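Local atomic coordinates of tyrocidine synthase 2 (Brevibacillus parabrevis, PDB entry 6TA8), a protein that is a nonribosomal peptide synthetase, represented in this structure by a two-lobed domain of the condensation-domain family. Residues A[424-427]-A[432-435]; A[289-294]-A[455-460]; A[57-62]-A[170-175]. All coordinates share one frame; numbering follows the deposited sequence.

Contact 1: A[424-427]-A[432-435]; sequences SAMI and LRIS
Ala425 and Ile434 face each other in a non-hydrogen-bonded antiparallel pair. The Ile434 chain folds at its second torsion (chi2 -67°), which carries CD1 back across the pair to lie 3.7 Å from Ala425 CB. Its other branch goes to the backbone: Ile434 CG2 sits 3.4 Å from Ser424 O. On the same sheet face the side chains of Ile427 and Leu432 pass each other at a slant, with Ile427 CG1 3.8 Å from Leu432 CD1. This is the tight, buried side. Helix 259-267 covers part of it, with Leu266 against Ile427 and Leu265 against Leu432. The two segments are the arms of a beta hairpin, strands 421-428 and 431-439, within a mixed sheet of the condensation-domain fold. Strands 383-390 and 250-256 flank the hairpin. Between its arms, Arg433 N donates to Met426 O at 2.8 Å, almost straight (175°). Ser424 N donates to Ser435 O at 2.9 Å. The return bond from Met426 N to Arg433 O is weak. The other face carries Ser424, Met426, Arg433 and Ser435, all partly exposed, and is looser. Met426 and Arg433 run side by side, but Met426 SD comes no nearer than 4.1 Å to Arg433 NH1, at an oblique angle to the guanidinium. Arg433 also has a weak, long ion pair with Glu428. Ser435 OG is hydrogen-bonded to Ser254 OG of the next strand.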
ATOM      1  N   SER A 424       8.984  -0.015  -4.055  1.00 41.25           N
ATOM      2  CA  SER A 424       7.972  -1.048  -3.916  1.00 38.67           C
ATOM      3  C   SER A 424       8.543  -2.397  -4.334  1.00 40.15           C
ATOM      4  O   SER A 424       9.549  -2.480  -5.044  1.00 39.27           O
ATOM      5  CB  SER A 424       6.730  -0.719  -4.752  1.00 49.73           C
ATOM      6  OG  SER A 424       6.082   0.443  -4.265  1.00 55.27           O
ATOM      7  N   ALA A 425       7.886  -3.460  -3.878  1.00 43.22           N
ATOM      8  CA  ALA A 425       8.338  -4.818  -4.158  1.00 46.30           C
ATOM      9  C   ALA A 425       7.122  -5.720  -4.278  1.00 47.11           C
ATOM     10  O   ALA A 425       6.322  -5.811  -3.342  1.00 58.86           O
ATOM     11  CB  ALA A 425       9.278  -5.323  -3.061  1.00 48.02           C
ATOM     12  N   MET A 426       6.984  -6.381  -5.425  1.00 52.73           N
ATOM     13  CA  MET A 426       5.873  -7.289  -5.658  1.00 49.60           C
ATOM     14  C   MET A 426       6.347  -8.428  -6.544  1.00 58.14           C
ATOM     15  O   MET A 426       7.302  -8.282  -7.313  1.00 58.97           O
ATOM     16  CB  MET A 426       4.680  -6.573  -6.302  1.00 62.66           C
ATOM     17  CG  MET A 426       4.938  -6.086  -7.719  1.00 61.07           C
ATOM     18  SD  MET A 426       3.507  -5.268  -8.452  1.00 87.97           S
ATOM     19  CE  MET A 426       2.279  -6.568  -8.347  1.00 70.06           C
ATOM     20  N   ILE A 427       5.672  -9.567  -6.427  1.00 61.72           N
ATOM     21  CA  ILE A 427       5.964 -10.751  -7.226  1.00 61.06           C
ATOM     22  C   ILE A 427       4.775 -10.995  -8.143  1.00 63.53           C
ATOM     23  O   ILE A 427       3.659 -11.249  -7.672  1.00 69.25           O
ATOM     24  CB  ILE A 427       6.245 -11.977  -6.345  1.00 62.04           C
ATOM     25  CG1 ILE A 427       7.512 -11.759  -5.516  1.00 54.29           C
ATOM     26  CG2 ILE A 427       6.373 -13.228  -7.201  1.00 64.79           C
ATOM     27  CD1 ILE A 427       7.932 -12.972  -4.719  1.00 53.46           C
ATOM     28  N   LEU A 432       9.941 -11.497  -9.174  1.00 52.47           N
ATOM     29  CA  LEU A 432      10.063 -10.434  -8.182  1.00 51.78           C
ATOM     30  C   LEU A 432      10.477  -9.154  -8.893  1.00 50.30           C
ATOM     31  O   LEU A 432      11.575  -9.074  -9.451  1.00 57.48           O
ATOM     32  CB  LEU A 432      11.081 -10.819  -7.113  1.00 53.98           C
ATOM     33  CG  LEU A 432      11.561  -9.703  -6.188  1.00 44.87           C
ATOM     34  CD1 LEU A 432      10.513  -9.388  -5.132  1.00 50.04           C
ATOM     35  CD2 LEU A 432      12.883 -10.079  -5.538  1.00 51.30           C
ATOM     36  N   ARG A 433       9.599  -8.154  -8.889  1.00 51.63           N
ATOM     37  CA  ARG A 433       9.808  -6.925  -9.644  1.00 54.19           C
ATOM     38  C   ARG A 433       9.856  -5.747  -8.683  1.00 48.31           C
ATOM     39  O   ARG A 433       8.877  -5.473  -7.981  1.00 53.13           O
ATOM     40  CB  ARG A 433       8.704  -6.735 -10.687  1.00 54.94           C
ATOM     41  CG  ARG A 433       8.481  -7.965 -11.554  1.00 62.80           C
ATOM     42  CD  ARG A 433       7.659  -7.657 -12.793  1.00 76.23           C
ATOM     43  NE  ARG A 433       6.228  -7.655 -12.512  1.00 78.97           N
ATOM     44  CZ  ARG A 433       5.458  -6.574 -12.570  1.00 79.95           C
ATOM     45  NH1 ARG A 433       4.163  -6.668 -12.297  1.00 80.06           N
ATOM     46  NH2 ARG A 433       5.980  -5.401 -12.902  1.00 80.65           N
ATOM     47  N   ILE A 434      10.991  -5.055  -8.659  1.00 41.49           N
ATOM     48  CA  ILE A 434      11.202  -3.894  -7.802  1.00 40.67           C
ATOM     49  C   ILE A 434      11.012  -2.634  -8.630  1.00 48.08           C
ATOM     50  O   ILE A 434      11.412  -2.578  -9.800  1.00 49.70           O
ATOM     51  CB  ILE A 434      12.603  -3.925  -7.161  1.00 44.84           C
ATOM     52  CG1 ILE A 434      12.908  -5.316  -6.600  1.00 52.68           C
ATOM     53  CG2 ILE A 434      12.724  -2.858  -6.082  1.00 47.75           C
ATOM     54  CD1 ILE A 434      12.039  -5.714  -5.432  1.00 47.07           C
ATOM     55  N   SER A 435      10.400  -1.617  -8.026  1.00 45.51           N
ATOM     56  CA  SER A 435      10.159  -0.339  -8.683  1.00 45.66           C
ATOM     57  C   SER A 435      10.560   0.786  -7.742  1.00 47.60           C
ATOM     58  O   SER A 435      10.203   0.767  -6.561  1.00 49.73           O
ATOM     59  CB  SER A 435       8.689  -0.196  -9.091  1.00 44.25           C
ATOM     60  OG  SER A 435       8.285  -1.274  -9.917  1.00 53.00           O
TER

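Contact 2: A[289-294]-A[455-460]; sequences VKDWAH and YRKHLL
Asp291 OD2 is the polar atom on which this contact centres, with both His458 and Lys457 close to it. It meets the edge of the imidazole in the ring plane. The nearest ring atom is a carbon: OD2 of Asp291 lies 3.0 Å from CE1 of His458. NE2 of His458 is 3.3 Å from the same Asp291 OD2, but the angle is too poor for a hydrogen bond. The carboxylate and ring planes are only 20° apart, so the two groups are nearly coplanar and meet edge to edge, without stacking. The ring is held from its own helix, where His458 ND1 is hydrogen-bonded to Ser454 O one turn back. That bond probably limits the rotation of the ring, whose CE1-NE2 edge is turned to Asp291. Lys457 adds a looser approach. Its chain turns at its last torsion (chi4 -72°), and NZ of Lys457 ends 4.2 Å from OD2 of Asp291. This is beyond a salt bridge, though the opposite charges probably still attract. Asp291 and Lys457 are exposed, so water would probably weaken that attraction. Deeper in, Tyr455 and Leu459 pack on Ala284. Elsewhere along the same helix pair Trp292 touches Leu451, and its NE1 is hydrogen-bonded to Thr447 O. Asp291, Lys457 and His458 lie at the polar edge of a largely apolar helix-helix interface, between helices 277-293 and 445-466 of the condensation-domain fold.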
ATOM      1  N   VAL A 289      22.231   1.252  -0.840  1.00 55.29           N
ATOM      2  CA  VAL A 289      22.420   2.658  -0.496  1.00 52.54           C
ATOM      3  C   VAL A 289      23.867   2.926  -0.102  1.00 58.49           C
ATOM      4  O   VAL A 289      24.392   4.022  -0.337  1.00 60.34           O
ATOM      5  CB  VAL A 289      21.441   3.068   0.624  1.00 54.69           C
ATOM      6  CG1 VAL A 289      21.584   4.546   0.954  1.00 49.05           C
ATOM      7  CG2 VAL A 289      20.009   2.747   0.221  1.00 46.19           C
ATOM      8  N   LYS A 290      24.538   1.936   0.491  1.00 61.01           N
ATOM      9  CA  LYS A 290      25.939   2.108   0.864  1.00 62.01           C
ATOM     10  C   LYS A 290      26.825   2.239  -0.369  1.00 56.45           C
ATOM     11  O   LYS A 290      27.679   3.129  -0.441  1.00 60.37           O
ATOM     12  CB  LYS A 290      26.396   0.939   1.737  1.00 56.69           C
ATOM     13  CG  LYS A 290      27.866   0.991   2.117  1.00 56.55           C
ATOM     14  CD  LYS A 290      28.255  -0.190   2.990  1.00 67.91           C
ATOM     15  CE  LYS A 290      29.739  -0.170   3.316  1.00 69.14           C
ATOM     16  NZ  LYS A 290      30.134   1.072   4.036  1.00 67.14           N
ATOM     17  N   ASP A 291      26.636   1.359  -1.353  1.00 55.13           N
ATOM     18  CA  ASP A 291      27.415   1.443  -2.584  1.00 63.14           C
ATOM     19  C   ASP A 291      26.989   2.604  -3.472  1.00 60.35           C
ATOM     20  O   ASP A 291      27.713   2.935  -4.416  1.00 71.74           O
ATOM     21  CB  ASP A 291      27.303   0.135  -3.368  1.00 62.45           C
ATOM     22  CG  ASP A 291      28.282  -0.914  -2.891  1.00 66.21           C
ATOM     23  OD1 ASP A 291      29.498  -0.628  -2.872  1.00 74.58           O
ATOM     24  OD2 ASP A 291      27.838  -2.024  -2.534  1.00 72.22           O
ATOM     25  N   TRP A 292      25.846   3.227  -3.192  1.00 57.58           N
ATOM     26  CA  TRP A 292      25.293   4.281  -4.033  1.00 63.52           C
ATOM     27  C   TRP A 292      25.472   5.668  -3.429  1.00 60.02           C
ATOM     28  O   TRP A 292      25.954   6.581  -4.106  1.00 60.54           O
ATOM     29  CB  TRP A 292      23.807   4.002  -4.295  1.00 55.85           C
ATOM     30  CG  TRP A 292      23.110   5.054  -5.092  1.00 48.57           C
ATOM     31  CD1 TRP A 292      23.256   5.308  -6.423  1.00 51.73           C
ATOM     32  CD2 TRP A 292      22.143   5.988  -4.609  1.00 52.07           C
ATOM     33  NE1 TRP A 292      22.442   6.348  -6.800  1.00 55.74           N
ATOM     34  CE2 TRP A 292      21.748   6.784  -5.703  1.00 55.54           C
ATOM     35  CE3 TRP A 292      21.575   6.230  -3.360  1.00 48.64           C
ATOM     36  CZ2 TRP A 292      20.812   7.802  -5.582  1.00 46.44           C
ATOM     37  CZ3 TRP A 292      20.650   7.228  -3.245  1.00 52.95           C
ATOM     38  CH2 TRP A 292      20.275   8.010  -4.346  1.00 55.17           C
ATOM     39  N   ALA A 293      25.095   5.847  -2.165  1.00 59.50           N
ATOM     40  CA  ALA A 293      25.221   7.131  -1.491  1.00 58.31           C
ATOM     41  C   ALA A 293      26.442   7.209  -0.585  1.00 63.23           C
ATOM     42  O   ALA A 293      26.699   8.272  -0.011  1.00 63.58           O
ATOM     43  CB  ALA A 293      23.954   7.429  -0.682  1.00 58.59           C
ATOM     44  N   HIS A 294      27.192   6.115  -0.445  1.00 59.81           N
ATOM     45  CA  HIS A 294      28.399   6.071   0.384  1.00 64.58           C
ATOM     46  C   HIS A 294      28.092   6.453   1.830  1.00 64.99           C
ATOM     47  O   HIS A 294      28.717   7.341   2.413  1.00 68.67           O
ATOM     48  CB  HIS A 294      29.503   6.954  -0.204  1.00 75.16           C
ATOM     49  CG  HIS A 294      29.940   6.535  -1.573  1.00 72.09           C
ATOM     50  ND1 HIS A 294      29.622   7.252  -2.707  1.00 69.28           N
ATOM     51  CD2 HIS A 294      30.660   5.468  -1.992  1.00 71.55           C
ATOM     52  CE1 HIS A 294      30.133   6.646  -3.765  1.00 69.65           C
ATOM     53  NE2 HIS A 294      30.768   5.562  -3.359  1.00 71.63           N
ATOM     54  N   TYR A 455      21.199  -2.542  -6.208  1.00 56.81           N
ATOM     55  CA  TYR A 455      20.239  -3.322  -5.436  1.00 55.07           C
ATOM     56  C   TYR A 455      20.089  -4.732  -5.992  1.00 53.59           C
ATOM     57  O   TYR A 455      19.811  -5.670  -5.235  1.00 56.68           O
ATOM     58  CB  TYR A 455      18.888  -2.606  -5.412  1.00 55.63           C
ATOM     59  CG  TYR A 455      17.863  -3.224  -4.488  1.00 50.03           C
ATOM     60  CD1 TYR A 455      18.230  -3.725  -3.245  1.00 55.72           C
ATOM     61  CD2 TYR A 455      16.525  -3.297  -4.854  1.00 48.83           C
ATOM     62  CE1 TYR A 455      17.294  -4.288  -2.400  1.00 49.74           C
ATOM     63  CE2 TYR A 455      15.584  -3.857  -4.013  1.00 56.83           C
ATOM     64  CZ  TYR A 455      15.973  -4.351  -2.787  1.00 50.10           C
ATOM     65  OH  TYR A 455      15.040  -4.910  -1.945  1.00 53.63           O
ATOM     66  N   ARG A 456      20.277  -4.903  -7.301  1.00 51.01           N
ATOM     67  CA  ARG A 456      20.177  -6.229  -7.902  1.00 55.45           C
ATOM     68  C   ARG A 456      21.433  -7.055  -7.651  1.00 59.23           C
ATOM     69  O   ARG A 456      21.344  -8.258  -7.381  1.00 53.33           O
ATOM     70  CB  ARG A 456      19.905  -6.106  -9.401  1.00 48.68           C
ATOM     71  CG  ARG A 456      20.163  -7.381 -10.185  1.00 50.70           C
ATOM     72  CD  ARG A 456      19.447  -7.362 -11.521  1.00 53.53           C
ATOM     73  NE  ARG A 456      19.681  -6.119 -12.249  1.00 59.25           N
ATOM     74  CZ  ARG A 456      19.070  -5.794 -13.383  1.00 56.07           C
ATOM     75  NH1 ARG A 456      18.185  -6.622 -13.923  1.00 52.81           N
ATOM     76  NH2 ARG A 456      19.344  -4.642 -13.980  1.00 59.50           N
ATOM     77  N   LYS A 457      22.611  -6.428  -7.729  1.00 56.60           N
ATOM     78  CA  LYS A 457      23.859  -7.146  -7.505  1.00 55.05           C
ATOM     79  C   LYS A 457      24.001  -7.651  -6.076  1.00 57.69           C
ATOM     80  O   LYS A 457      24.875  -8.484  -5.816  1.00 59.64           O
ATOM     81  CB  LYS A 457      25.054  -6.257  -7.862  1.00 57.36           C
ATOM     82  CG  LYS A 457      25.415  -5.221  -6.810  1.00 59.39           C
ATOM     83  CD  LYS A 457      26.909  -4.938  -6.817  1.00 58.46           C
ATOM     84  CE  LYS A 457      27.252  -3.715  -5.980  1.00 63.29           C
ATOM     85  NZ  LYS A 457      26.818  -2.448  -6.634  1.00 55.50           N
ATOM     86  N   HIS A 458      23.172  -7.172  -5.150  1.00 58.50           N
ATOM     87  CA  HIS A 458      23.141  -7.695  -3.791  1.00 54.66           C
ATOM     88  C   HIS A 458      22.031  -8.709  -3.571  1.00 54.23           C
ATOM     89  O   HIS A 458      22.187  -9.611  -2.742  1.00 63.34           O
ATOM     90  CB  HIS A 458      22.990  -6.550  -2.783  1.00 48.47           C
ATOM     91  CG  HIS A 458      24.222  -5.714  -2.634  1.00 49.49           C
ATOM     92  ND1 HIS A 458      24.369  -4.488  -3.246  1.00 61.14           N
ATOM     93  CD2 HIS A 458      25.368  -5.930  -1.946  1.00 50.39           C
ATOM     94  CE1 HIS A 458      25.550  -3.982  -2.939  1.00 60.21           C
ATOM     95  NE2 HIS A 458      26.177  -4.838  -2.151  1.00 53.56           N
ATOM     96  N   LEU A 459      20.912  -8.585  -4.290  1.00 56.42           N
ATOM     97  CA  LEU A 459      19.875  -9.609  -4.228  1.00 52.76           C
ATOM     98  C   LEU A 459      20.379 -10.924  -4.808  1.00 52.73           C
ATOM     99  O   LEU A 459      20.171 -11.995  -4.226  1.00 62.67           O
ATOM    100  CB  LEU A 459      18.623  -9.139  -4.968  1.00 49.38           C
ATOM    101  CG  LEU A 459      17.707  -8.158  -4.237  1.00 52.40           C
ATOM    102  CD1 LEU A 459      16.567  -7.717  -5.143  1.00 53.75           C
ATOM    103  CD2 LEU A 459      17.170  -8.780  -2.960  1.00 58.14           C
ATOM    104  N   LEU A 460      21.047 -10.860  -5.962  1.00 58.04           N
ATOM    105  CA  LEU A 460      21.627 -12.063  -6.550  1.00 61.55           C
ATOM    106  C   LEU A 460      22.753 -12.619  -5.691  1.00 60.93           C
ATOM    107  O   LEU A 460      22.961 -13.837  -5.655  1.00 64.08           O
ATOM    108  CB  LEU A 460      22.132 -11.765  -7.961  1.00 56.53           C
ATOM    109  CG  LEU A 460      21.105 -11.195  -8.939  1.00 52.40           C
ATOM    110  CD1 LEU A 460      21.779 -10.756 -10.229  1.00 55.24           C
ATOM    111  CD2 LEU A 460      20.012 -12.213  -9.218  1.00 54.51           C
TER

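Contact 3: A[57-62]-A[170-175]; sequences QAVMLF and VSWRIL
Trp172 makes the whole helix side of this contact, reaching down to Gln57, Ala58 and Val59 on the strand. One hydrogen bond crosses, and it is weak. NE1 of Trp172 donates to OE1 of Gln57 over 3.1 Å, with a bent N-H...O angle of 133°. The oxygen lies at the ring edge, in the plane of the indole. The Gln57 chain runs out straight past CG (chi2 -178°), which takes the amide to the pyrrole end of the ring. CB of the same Gln57 stands 3.5 Å from NE1 of Trp172. The backbone also comes close, since Gln57 O lies 3.1 Å from CZ2 of Trp172. Apolar contact is made by Val59, whose two methyl groups share the work. CG1 sits over one face of the six-membered ring in a CH-pi contact, 4.2 Å from the Trp172 ring centroid and 17° off the ring normal. CG2 touches CZ3 of Trp172 at 3.6 Å. The strand thus meets the indole at both ends, with a weak bond at NE1 and van der Waals contact at the benzene part. Strand 155-163, whose Ile162 also touches Trp172, runs into the HHxxxDG signature of the condensation family, which includes His164 and Asp168. His164 touches Gln57, and helix 169-187 begins at the glycine that ends the signature. Strand 56-63 lies between strands 155-163 and 401-402, antiparallel to both, with helix 169-187 against it through Trp172 and helix 122-134 reached by Ala58, whose CB points the other way.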
ATOM      1  N   GLN A  57      -6.005   3.992  -5.477  1.00 27.52           N
ATOM      2  CA  GLN A  57      -5.401   2.756  -5.950  1.00 35.30           C
ATOM      3  C   GLN A  57      -6.387   2.104  -6.906  1.00 38.14           C
ATOM      4  O   GLN A  57      -7.600   2.152  -6.679  1.00 40.32           O
ATOM      5  CB  GLN A  57      -5.066   1.802  -4.792  1.00 43.43           C
ATOM      6  CG  GLN A  57      -3.808   2.169  -4.020  1.00 40.29           C
ATOM      7  CD  GLN A  57      -3.487   1.173  -2.923  1.00 50.69           C
ATOM      8  OE1 GLN A  57      -4.351   0.410  -2.488  1.00 47.03           O
ATOM      9  NE2 GLN A  57      -2.238   1.176  -2.469  1.00 44.33           N
ATOM     10  N   ALA A  58      -5.876   1.506  -7.979  1.00 34.54           N
ATOM     11  CA  ALA A  58      -6.753   0.969  -9.008  1.00 43.19           C
ATOM     12  C   ALA A  58      -6.128  -0.264  -9.642  1.00 42.49           C
ATOM     13  O   ALA A  58      -4.904  -0.424  -9.657  1.00 33.49           O
ATOM     14  CB  ALA A  58      -7.055   2.019 -10.086  1.00 40.09           C
ATOM     15  N   VAL A  59      -6.992  -1.139 -10.160  1.00 38.49           N
ATOM     16  CA  VAL A  59      -6.580  -2.314 -10.913  1.00 39.93           C
ATOM     17  C   VAL A  59      -7.409  -2.378 -12.189  1.00 48.44           C
ATOM     18  O   VAL A  59      -8.563  -1.941 -12.228  1.00 46.39           O
ATOM     19  CB  VAL A  59      -6.728  -3.621 -10.098  1.00 44.89           C
ATOM     20  CG1 VAL A  59      -5.893  -3.563  -8.825  1.00 49.52           C
ATOM     21  CG2 VAL A  59      -8.190  -3.901  -9.768  1.00 39.46           C
ATOM     22  N   MET A  60      -6.806  -2.919 -13.244  1.00 52.27           N
ATOM     23  CA  MET A  60      -7.461  -3.083 -14.536  1.00 51.50           C
ATOM     24  C   MET A  60      -7.570  -4.570 -14.833  1.00 63.31           C
ATOM     25  O   MET A  60      -6.549  -5.252 -14.977  1.00 67.25           O
ATOM     26  CB  MET A  60      -6.687  -2.360 -15.642  1.00 49.55           C
ATOM     27  CG  MET A  60      -7.303  -2.482 -17.029  1.00 55.64           C
ATOM     28  SD  MET A  60      -8.693  -1.364 -17.297  1.00 51.82           S
ATOM     29  CE  MET A  60      -7.853   0.214 -17.369  1.00 40.59           C
ATOM     30  N   LEU A  61      -8.797  -5.072 -14.906  1.00 61.26           N
ATOM     31  CA  LEU A  61      -9.055  -6.481 -15.159  1.00 55.83           C
ATOM     32  C   LEU A  61      -9.409  -6.703 -16.626  1.00 61.45           C
ATOM     33  O   LEU A  61      -9.705  -5.769 -17.373  1.00 66.55           O
ATOM     34  CB  LEU A  61     -10.176  -6.993 -14.252  1.00 59.31           C
ATOM     35  CG  LEU A  61     -10.009  -6.688 -12.762  1.00 59.02           C
ATOM     36  CD1 LEU A  61     -11.203  -7.195 -11.970  1.00 56.98           C
ATOM     37  CD2 LEU A  61      -8.715  -7.288 -12.234  1.00 59.90           C
ATOM     38  N   PHE A  62      -9.378  -7.971 -17.032  1.00 60.91           N
ATOM     39  CA  PHE A  62      -9.629  -8.349 -18.413  1.00 64.13           C
ATOM     40  C   PHE A  62     -10.370  -9.677 -18.450  1.00 62.73           C
ATOM     41  O   PHE A  62     -10.199 -10.527 -17.571  1.00 70.87           O
ATOM     42  CB  PHE A  62      -8.316  -8.446 -19.210  1.00 65.99           C
ATOM     43  CG  PHE A  62      -8.487  -8.970 -20.610  1.00 65.07           C
ATOM     44  CD1 PHE A  62      -9.283  -8.301 -21.524  1.00 66.17           C
ATOM     45  CD2 PHE A  62      -7.844 -10.129 -21.010  1.00 65.69           C
ATOM     46  CE1 PHE A  62      -9.439  -8.782 -22.811  1.00 67.90           C
ATOM     47  CE2 PHE A  62      -7.995 -10.614 -22.295  1.00 67.46           C
ATOM     48  CZ  PHE A  62      -8.794  -9.941 -23.195  1.00 70.15           C
ATOM     49  N   VAL A 170      -3.939  -5.526   1.177  1.00 35.19           N
ATOM     50  CA  VAL A 170      -4.676  -6.717   1.588  1.00 36.74           C
ATOM     51  C   VAL A 170      -6.147  -6.593   1.210  1.00 38.53           C
ATOM     52  O   VAL A 170      -6.790  -7.579   0.829  1.00 43.08           O
ATOM     53  CB  VAL A 170      -4.494  -6.965   3.097  1.00 41.11           C
ATOM     54  CG1 VAL A 170      -5.341  -8.143   3.556  1.00 32.62           C
ATOM     55  CG2 VAL A 170      -3.028  -7.203   3.423  1.00 40.53           C
ATOM     56  N   SER A 171      -6.703  -5.380   1.298  1.00 36.88           N
ATOM     57  CA  SER A 171      -8.100  -5.175   0.931  1.00 37.65           C
ATOM     58  C   SER A 171      -8.356  -5.511  -0.533  1.00 41.68           C
ATOM     59  O   SER A 171      -9.448  -5.972  -0.881  1.00 44.51           O
ATOM     60  CB  SER A 171      -8.513  -3.730   1.220  1.00 41.14           C
ATOM     61  OG  SER A 171      -8.365  -3.417   2.595  1.00 36.55           O
ATOM     62  N   TRP A 172      -7.365  -5.294  -1.401  1.00 40.36           N
ATOM     63  CA  TRP A 172      -7.543  -5.616  -2.813  1.00 47.34           C
ATOM     64  C   TRP A 172      -7.610  -7.121  -3.041  1.00 48.23           C
ATOM     65  O   TRP A 172      -8.319  -7.576  -3.947  1.00 46.09           O
ATOM     66  CB  TRP A 172      -6.415  -4.998  -3.639  1.00 42.00           C
ATOM     67  CG  TRP A 172      -6.635  -3.550  -3.953  1.00 43.44           C
ATOM     68  CD1 TRP A 172      -5.985  -2.483  -3.404  1.00 39.36           C
ATOM     69  CD2 TRP A 172      -7.573  -3.008  -4.890  1.00 49.30           C
ATOM     70  NE1 TRP A 172      -6.460  -1.311  -3.941  1.00 49.92           N
ATOM     71  CE2 TRP A 172      -7.437  -1.607  -4.856  1.00 41.21           C
ATOM     72  CE3 TRP A 172      -8.517  -3.573  -5.753  1.00 54.78           C
ATOM     73  CZ2 TRP A 172      -8.206  -0.763  -5.652  1.00 41.70           C
ATOM     74  CZ3 TRP A 172      -9.280  -2.735  -6.543  1.00 44.57           C
ATOM     75  CH2 TRP A 172      -9.121  -1.344  -6.487  1.00 48.60           C
ATOM     76  N   ARG A 173      -6.888  -7.906  -2.237  1.00 52.06           N
ATOM     77  CA  ARG A 173      -6.977  -9.356  -2.360  1.00 46.71           C
ATOM     78  C   ARG A 173      -8.358  -9.857  -1.955  1.00 46.86           C
ATOM     79  O   ARG A 173      -8.884 -10.801  -2.558  1.00 45.67           O
ATOM     80  CB  ARG A 173      -5.892 -10.026  -1.517  1.00 44.17           C
ATOM     81  CG  ARG A 173      -4.538  -9.348  -1.597  1.00 52.50           C
ATOM     82  CD  ARG A 173      -3.619  -9.833  -0.490  1.00 52.32           C
ATOM     83  NE  ARG A 173      -2.494 -10.604  -1.011  1.00 57.79           N
ATOM     84  CZ  ARG A 173      -1.257 -10.133  -1.121  1.00 55.48           C
ATOM     85  NH1 ARG A 173      -0.290 -10.901  -1.604  1.00 58.73           N
ATOM     86  NH2 ARG A 173      -0.986  -8.891  -0.745  1.00 47.65           N
ATOM     87  N   ILE A 174      -8.964  -9.236  -0.938  1.00 45.34           N
ATOM     88  CA  ILE A 174     -10.337  -9.576  -0.578  1.00 39.65           C
ATOM     89  C   ILE A 174     -11.292  -9.182  -1.696  1.00 44.90           C
ATOM     90  O   ILE A 174     -12.295  -9.865  -1.935  1.00 52.96           O
ATOM     91  CB  ILE A 174     -10.720  -8.906   0.755  1.00 43.67           C
ATOM     92  CG1 ILE A 174      -9.683  -9.226   1.831  1.00 43.71           C
ATOM     93  CG2 ILE A 174     -12.103  -9.350   1.205  1.00 46.49           C
ATOM     94  CD1 ILE A 174      -9.904  -8.478   3.125  1.00 43.11           C
ATOM     95  N   LEU A 175     -10.999  -8.086  -2.399  1.00 49.48           N
ATOM     96  CA  LEU A 175     -11.841  -7.670  -3.516  1.00 44.61           C
ATOM     97  C   LEU A 175     -11.764  -8.670  -4.662  1.00 44.52           C
ATOM     98  O   LEU A 175     -12.792  -9.048  -5.238  1.00 46.90           O
ATOM     99  CB  LEU A 175     -11.432  -6.277  -3.990  1.00 51.10           C
ATOM    100  CG  LEU A 175     -12.071  -5.092  -3.267  1.00 51.28           C
ATOM    101  CD1 LEU A 175     -11.737  -3.797  -3.984  1.00 52.08           C
ATOM    102  CD2 LEU A 175     -13.575  -5.278  -3.164  1.00 46.90           C
TER

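In the fold
Contacts 1 and 2 touch each other: Ile434 CG2 packs on Tyr455 CE2 at 3.7 Å. Their centres are about 16 Å apart, and strand 431-439 of the hairpin is followed in the chain by helix 445-466. Contact 3 belongs to another sheet. Its centre is about 17 Å from that of contact 1, with nearest atoms about 7 Å apart. Strand 383-390 bridges this gap: Leu388 pairs with Ala425 by backbone and accepts a hydrogen bond from Arg173 NH2. Contact 2 is farthest out, about 32 Å from contact 3 between centres. Contact 3 alone adjoins the HHxxxDG signature, through Gln57 on His164 and Ser171 OG bonded to Asp168.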